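Local coordinates for glycoside Hydrolase (Bacteroides uniformis, PDB 5TA0), which probably cleaves agarose chains as a GH86 glycoside hydrolase, here an engineered variant holding a neoagaro-oligosaccharide, at residues D239-D251 and D274-P286. Sequence-based numbering, arbitrary orientation. Where two conformers were deposited one is given.
Sequences DMKVGGYCTAFPD and DMDFFTIHLYDFP. With GAL (beta-D-galactopyranose), chain C; AAL (3,6-anhydro-alpha-L-galactopyranose), chain B; EDO (1,2-ethanediol), chain L.
Strands 242-247 and 277-285 are parallel neighbours in the eight-stranded parallel sheet of the catalytic barrel, joined by a helical beta-alpha-beta crossover. At their N-terminal ends Asp276 reaches across: its OD2 takes the N-H of Val242 at 2.9 Å on the anti lone pair in a nearly straight bond (169°), while the N-H of Asp276 bonds back to Val242 O. Lys234 forms a salt bridge with the same OD2, and OD1 holds an ethanediol that is likely a crystallisation additive. Beside this pair the Phe277 ring lies over the backbone of Gly243, whose CA sits 3.6 Å from the ring centroid in a CH-pi contact. A chi1 of 63°, placing CG between the backbone N and carbonyl carbon, folds the ring back over the neighbouring strand.

The ladder continues through Thr279 N to Gly244 O, then slips by one residue in a beta bulge after the cis peptide before Tyr245. Here Thr279 O accepts Cys246 N at 2.8 Å and, weakly, Thr247 N. Beyond the bulge, His281 N bonds to Thr247 O. The His281 ring is fixed in rotation by hydrogen bonds from ND1 to Glu203 and from NE2 to Ser324. One water then bridges the splaying chains, donating to Ala248 O and His281 O and accepting from Tyr283 N.

At the C-terminal ends, where barrel active sites lie, Phe249 CE1 meets the edge of Phe285 at CZ, 3.6 Å away, with the planes at 68°. Anhydrogalactose O5 meets the Phe249 edge 3.3 Å from CZ. Backbone bonds thus hold the strands in register, the water joins the chains where direct pairing has ended, and the two phenylalanines form an apolar corner of the pocket, with C6 of the galactose, itself hydrogen-bonded to Gln329 and His331, over the rim of the Phe249 face.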
loop_
_atom_site.group_PDB
_atom_site.type_symbol
_atom_site.label_atom_id
_atom_site.label_comp_id
_atom_site.label_asym_id
_atom_site.label_seq_id
_atom_site.Cartn_x
_atom_site.Cartn_y
_atom_site.Cartn_z
ATOM N N ASP A 239 8.735 -14.303 18.817
ATOM C CA ASP A 239 7.758 -13.217 18.691
ATOM C C ASP A 239 7.697 -12.525 17.314
ATOM O O ASP A 239 6.918 -11.586 17.147
ATOM C CB ASP A 239 7.978 -12.217 19.822
ATOM C CG ASP A 239 7.751 -12.852 21.202
ATOM O OD1 ASP A 239 6.740 -13.592 21.381
ATOM O OD2 ASP A 239 8.596 -12.612 22.084
ATOM N N MET A 240 8.529 -12.949 16.373
ATOM C CA MET A 240 8.614 -12.240 15.102
ATOM C C MET A 240 7.274 -12.472 14.336
ATOM O O MET A 240 6.598 -13.511 14.538
ATOM C CB MET A 240 9.846 -12.731 14.314
ATOM C CG MET A 240 10.110 -11.976 13.026
ATOM S SD MET A 240 10.151 -10.212 13.331
ATOM C CE MET A 240 11.627 -10.138 14.346
ATOM N N LYS A 241 6.830 -11.465 13.574
ATOM C CA LYS A 241 5.703 -11.511 12.638
ATOM C C LYS A 241 6.245 -11.876 11.259
ATOM O O LYS A 241 7.225 -11.262 10.800
ATOM C CB LYS A 241 5.006 -10.146 12.568
ATOM C CG LYS A 241 4.285 -9.694 13.814
ATOM C CD LYS A 241 3.713 -8.306 13.552
ATOM C CE LYS A 241 3.040 -7.689 14.771
ATOM N NZ LYS A 241 2.628 -6.273 14.500
ATOM N N VAL A 242 5.618 -12.868 10.629
ATOM C CA VAL A 242 6.013 -13.339 9.289
ATOM C C VAL A 242 4.826 -13.191 8.336
ATOM O O VAL A 242 3.675 -13.447 8.720
ATOM C CB VAL A 242 6.496 -14.796 9.360
ATOM C CG1 VAL A 242 6.918 -15.317 7.983
ATOM C CG2 VAL A 242 7.656 -14.910 10.348
ATOM N N GLY A 243 5.108 -12.807 7.087
ATOM C CA GLY A 243 4.055 -12.608 6.114
ATOM C C GLY A 243 4.464 -12.954 4.686
ATOM O O GLY A 243 5.624 -13.186 4.375
ATOM N N GLY A 244 3.446 -12.943 3.819
ATOM C CA GLY A 244 3.638 -13.281 2.407
ATOM C C GLY A 244 2.397 -12.960 1.599
ATOM O O GLY A 244 1.404 -12.488 2.161
ATOM N N TYR A 245 2.415 -13.196 0.290
ATOM C CA TYR A 245 3.558 -13.717 -0.456
ATOM C C TYR A 245 4.329 -12.652 -1.213
ATOM O O TYR A 245 5.209 -12.982 -1.985
ATOM C CB TYR A 245 3.197 -14.918 -1.333
ATOM C CG TYR A 245 2.357 -14.699 -2.583
ATOM C CD1 TYR A 245 2.934 -14.335 -3.799
ATOM C CD2 TYR A 245 0.987 -14.950 -2.574
ATOM C CE1 TYR A 245 2.154 -14.221 -4.952
ATOM C CE2 TYR A 245 0.222 -14.823 -3.715
ATOM C CZ TYR A 245 0.810 -14.478 -4.902
ATOM O OH TYR A 245 0.030 -14.385 -6.027
ATOM N N CYS A 246 4.025 -11.369 -0.948
ATOM C CA CYS A 246 4.763 -10.213 -1.472
ATOM C C CYS A 246 4.619 -10.141 -2.983
ATOM O O CYS A 246 5.592 -10.122 -3.732
ATOM C CB CYS A 246 6.210 -10.239 -0.987
ATOM S SG CYS A 246 7.107 -8.718 -1.198
ATOM N N THR A 247 3.367 -10.128 -3.411
ATOM C CA THR A 247 2.988 -10.292 -4.817
ATOM C C THR A 247 3.392 -9.115 -5.698
ATOM O O THR A 247 3.019 -7.985 -5.432
ATOM C CB THR A 247 1.457 -10.446 -4.857
ATOM O OG1 THR A 247 1.078 -11.415 -3.857
ATOM C CG2 THR A 247 0.961 -10.841 -6.246
ATOM N N ALA A 248 4.073 -9.382 -6.799
ATOM C CA ALA A 248 4.470 -8.346 -7.755
ATOM C C ALA A 248 3.292 -7.675 -8.433
ATOM O O ALA A 248 3.279 -6.433 -8.545
ATOM C CB ALA A 248 5.417 -8.912 -8.813
ATOM N N PHE A 249 2.326 -8.492 -8.874
ATOM C CA PHE A 249 1.218 -8.038 -9.724
ATOM C C PHE A 249 -0.029 -8.830 -9.378
ATOM O O PHE A 249 -0.314 -9.844 -9.995
ATOM C CB PHE A 249 1.571 -8.211 -11.223
ATOM C CG PHE A 249 2.772 -7.427 -11.640
ATOM C CD1 PHE A 249 2.739 -6.046 -11.661
ATOM C CD2 PHE A 249 3.993 -8.071 -11.910
ATOM C CE1 PHE A 249 3.877 -5.307 -11.986
ATOM C CE2 PHE A 249 5.122 -7.324 -12.241
ATOM C CZ PHE A 249 5.065 -5.940 -12.273
ATOM N N PRO A 250 -0.769 -8.411 -8.326
ATOM C CA PRO A 250 -1.985 -9.124 -7.901
ATOM C C PRO A 250 -3.112 -8.800 -8.858
ATOM O O PRO A 250 -3.717 -7.727 -8.758
ATOM C CB PRO A 250 -2.244 -8.591 -6.460
ATOM C CG PRO A 250 -1.626 -7.258 -6.465
ATOM C CD PRO A 250 -0.446 -7.292 -7.414
ATOM N N ASP A 251 -3.326 -9.693 -9.824
ATOM C CA ASP A 251 -4.176 -9.468 -10.994
ATOM C C ASP A 251 -5.261 -10.542 -11.054
ATOM O O ASP A 251 -5.226 -11.467 -11.877
ATOM C CB ASP A 251 -3.318 -9.484 -12.266
ATOM C CG ASP A 251 -2.311 -8.333 -12.339
ATOM O OD1 ASP A 251 -2.413 -7.381 -11.559
ATOM O OD2 ASP A 251 -1.426 -8.367 -13.230
ATOM N N ASP A 274 -0.880 -19.599 8.857
ATOM C CA ASP A 274 0.471 -19.496 9.384
ATOM C C ASP A 274 1.084 -18.109 9.229
ATOM O O ASP A 274 2.147 -17.851 9.780
ATOM C CB ASP A 274 1.364 -20.536 8.686
ATOM C CG ASP A 274 0.861 -21.951 8.874
ATOM O OD1 ASP A 274 0.437 -22.299 10.005
ATOM O OD2 ASP A 274 0.885 -22.706 7.879
ATOM N N MET A 275 0.429 -17.224 8.492
ATOM C CA MET A 275 0.934 -15.871 8.269
ATOM C C MET A 275 0.370 -14.924 9.324
ATOM O O MET A 275 -0.839 -14.928 9.605
ATOM C CB MET A 275 0.541 -15.376 6.893
ATOM C CG MET A 275 1.128 -16.168 5.707
ATOM S SD MET A 275 2.939 -16.215 5.584
ATOM C CE MET A 275 3.301 -17.742 6.462
ATOM N N ASP A 276 1.232 -14.080 9.890
ATOM C CA ASP A 276 0.767 -12.950 10.729
ATOM C C ASP A 276 0.195 -11.802 9.931
ATOM O O ASP A 276 -0.607 -11.029 10.443
ATOM C CB ASP A 276 1.892 -12.466 11.633
ATOM C CG ASP A 276 2.400 -13.574 12.521
ATOM O OD1 ASP A 276 1.643 -14.006 13.437
ATOM O OD2 ASP A 276 3.505 -14.068 12.299
ATOM N N PHE A 277 0.667 -11.629 8.695
ATOM C CA PHE A 277 0.174 -10.560 7.836
ATOM C C PHE A 277 0.295 -11.018 6.391
ATOM O O PHE A 277 1.064 -11.950 6.082
ATOM C CB PHE A 277 0.938 -9.232 8.088
ATOM C CG PHE A 277 2.400 -9.270 7.763
ATOM C CD1 PHE A 277 3.327 -9.748 8.700
ATOM C CD2 PHE A 277 2.873 -8.834 6.534
ATOM C CE1 PHE A 277 4.683 -9.790 8.408
ATOM C CE2 PHE A 277 4.220 -8.878 6.251
ATOM C CZ PHE A 277 5.122 -9.362 7.174
ATOM N N PHE A 278 -0.519 -10.398 5.538
ATOM C CA PHE A 278 -0.443 -10.568 4.085
ATOM C C PHE A 278 0.289 -9.378 3.514
ATOM O O PHE A 278 0.218 -8.282 4.085
ATOM C CB PHE A 278 -1.834 -10.711 3.494
ATOM C CG PHE A 278 -2.504 -12.031 3.799
ATOM C CD1 PHE A 278 -1.779 -13.175 4.168
ATOM C CD2 PHE A 278 -3.890 -12.149 3.741
ATOM C CE1 PHE A 278 -2.431 -14.388 4.406
ATOM C CE2 PHE A 278 -4.520 -13.337 3.978
ATOM C CZ PHE A 278 -3.807 -14.467 4.322
ATOM N N THR A 279 0.985 -9.578 2.403
ATOM C CA THR A 279 1.748 -8.508 1.795
ATOM C C THR A 279 1.702 -8.596 0.270
ATOM O O THR A 279 1.826 -9.713 -0.306
ATOM C CB THR A 279 3.188 -8.447 2.353
ATOM O OG1 THR A 279 3.900 -7.416 1.653
ATOM C CG2 THR A 279 3.911 -9.752 2.220
ATOM N N ILE A 280 1.480 -7.437 -0.360
ATOM C CA ILE A 280 1.399 -7.291 -1.804
ATOM C C ILE A 280 2.115 -6.028 -2.228
ATOM O O ILE A 280 2.391 -5.146 -1.412
ATOM C CB ILE A 280 -0.045 -7.269 -2.315
ATOM C CG1 ILE A 280 -0.838 -6.076 -1.748
ATOM C CG2 ILE A 280 -0.751 -8.583 -2.005
ATOM C CD1 ILE A 280 -2.272 -5.978 -2.244
ATOM N N HIS A 281 2.412 -5.934 -3.519
ATOM C CA HIS A 281 2.850 -4.712 -4.171
ATOM C C HIS A 281 1.786 -4.213 -5.111
ATOM O O HIS A 281 1.102 -4.995 -5.729
ATOM C CB HIS A 281 4.161 -4.975 -4.909
ATOM C CG HIS A 281 5.281 -5.316 -3.980
ATOM N ND1 HIS A 281 6.497 -5.794 -4.413
ATOM C CD2 HIS A 281 5.365 -5.240 -2.629
ATOM C CE1 HIS A 281 7.291 -5.991 -3.370
ATOM N NE2 HIS A 281 6.632 -5.641 -2.284
ATOM N N LEU A 282 1.630 -2.894 -5.204
ATOM C CA LEU A 282 0.569 -2.288 -6.045
ATOM C C LEU A 282 1.149 -1.175 -6.901
ATOM O O LEU A 282 1.478 -0.092 -6.392
ATOM C CB LEU A 282 -0.570 -1.757 -5.167
ATOM C CG LEU A 282 -1.410 -2.828 -4.489
ATOM C CD1 LEU A 282 -2.295 -2.187 -3.441
ATOM C CD2 LEU A 282 -2.229 -3.624 -5.496
ATOM N N TYR A 283 1.226 -1.426 -8.202
ATOM C CA TYR A 283 1.749 -0.442 -9.126
ATOM C C TYR A 283 0.758 -0.104 -10.227
ATOM O O TYR A 283 0.217 -0.982 -10.914
ATOM C CB TYR A 283 3.022 -0.954 -9.741
ATOM C CG TYR A 283 4.222 -0.898 -8.841
ATOM C CD1 TYR A 283 4.828 0.297 -8.542
ATOM C CD2 TYR A 283 4.782 -2.045 -8.347
ATOM C CE1 TYR A 283 5.960 0.346 -7.760
ATOM C CE2 TYR A 283 5.920 -2.010 -7.573
ATOM C CZ TYR A 283 6.508 -0.808 -7.274
ATOM O OH TYR A 283 7.672 -0.784 -6.520
ATOM N N ASP A 284 0.545 1.193 -10.398
ATOM C CA ASP A 284 -0.140 1.727 -11.577
ATOM C C ASP A 284 0.807 1.617 -12.765
ATOM O O ASP A 284 2.024 1.705 -12.616
ATOM C CB ASP A 284 -0.439 3.220 -11.380
ATOM C CG ASP A 284 -1.652 3.494 -10.482
ATOM O OD1 ASP A 284 -2.558 2.637 -10.372
ATOM O OD2 ASP A 284 -1.703 4.614 -9.936
ATOM N N PHE A 285 0.213 1.448 -13.936
ATOM C CA PHE A 285 0.956 1.490 -15.214
ATOM C C PHE A 285 0.504 2.707 -16.041
ATOM O O PHE A 285 -0.340 2.583 -16.943
ATOM C CB PHE A 285 0.765 0.215 -16.053
ATOM C CG PHE A 285 1.398 -1.053 -15.518
ATOM C CD1 PHE A 285 2.245 -1.106 -14.430
ATOM C CD2 PHE A 285 1.152 -2.239 -16.198
ATOM C CE1 PHE A 285 2.822 -2.312 -14.037
ATOM C CE2 PHE A 285 1.701 -3.445 -15.807
ATOM C CZ PHE A 285 2.550 -3.473 -14.728
ATOM N N PRO A 286 1.056 3.894 -15.769
ATOM C CA PRO A 286 0.652 5.085 -16.547
ATOM C C PRO A 286 1.147 5.126 -17.980
ATOM O O PRO A 286 0.627 5.930 -18.753
ATOM C CB PRO A 286 1.254 6.238 -15.752
ATOM C CG PRO A 286 2.435 5.613 -15.058
ATOM C CD PRO A 286 1.977 4.253 -14.674
HETATM C C1 GAL C . 7.065 -5.758 -18.445
HETATM C C2 GAL C . 8.056 -5.201 -17.445
HETATM C C3 GAL C . 7.924 -5.886 -16.088
HETATM C C4 GAL C . 6.471 -5.904 -15.633
HETATM C C5 GAL C . 5.602 -6.514 -16.726
HETATM C C6 GAL C . 4.152 -6.621 -16.299
HETATM O O1 GAL C . 7.097 -5.033 -19.690
HETATM O O2 GAL C . 9.395 -5.395 -17.895
HETATM O O3 GAL C . 8.784 -5.164 -15.200
HETATM O O4 GAL C . 6.003 -4.575 -15.357
HETATM O O5 GAL C . 5.739 -5.696 -17.897
HETATM O O6 GAL C . 3.381 -7.231 -17.337
HETATM C C1 AAL B . 9.177 -5.877 -14.025
HETATM C C2 AAL B . 10.632 -5.512 -13.738
HETATM C C3 AAL B . 10.945 -5.908 -12.317
HETATM C C4 AAL B . 10.052 -5.189 -11.345
HETATM C C5 AAL B . 8.778 -5.939 -11.609
HETATM C C6 AAL B . 9.255 -7.371 -11.584
HETATM O O2 AAL B . 10.851 -4.104 -13.903
HETATM O O3 AAL B . 10.588 -7.292 -12.137
HETATM O O4 AAL B . 10.490 -5.477 -10.037
HETATM O O5 AAL B . 8.325 -5.558 -12.910
HETATM C C1 EDO L . 0.241 -17.579 13.700
HETATM O O1 EDO L . 1.325 -16.681 13.946
HETATM C C2 EDO L . -0.660 -16.959 12.647
HETATM O O2 EDO L . -0.931 -15.584 12.928
HETATM O O HOH W 1 1.438 -4.383 -8.561
#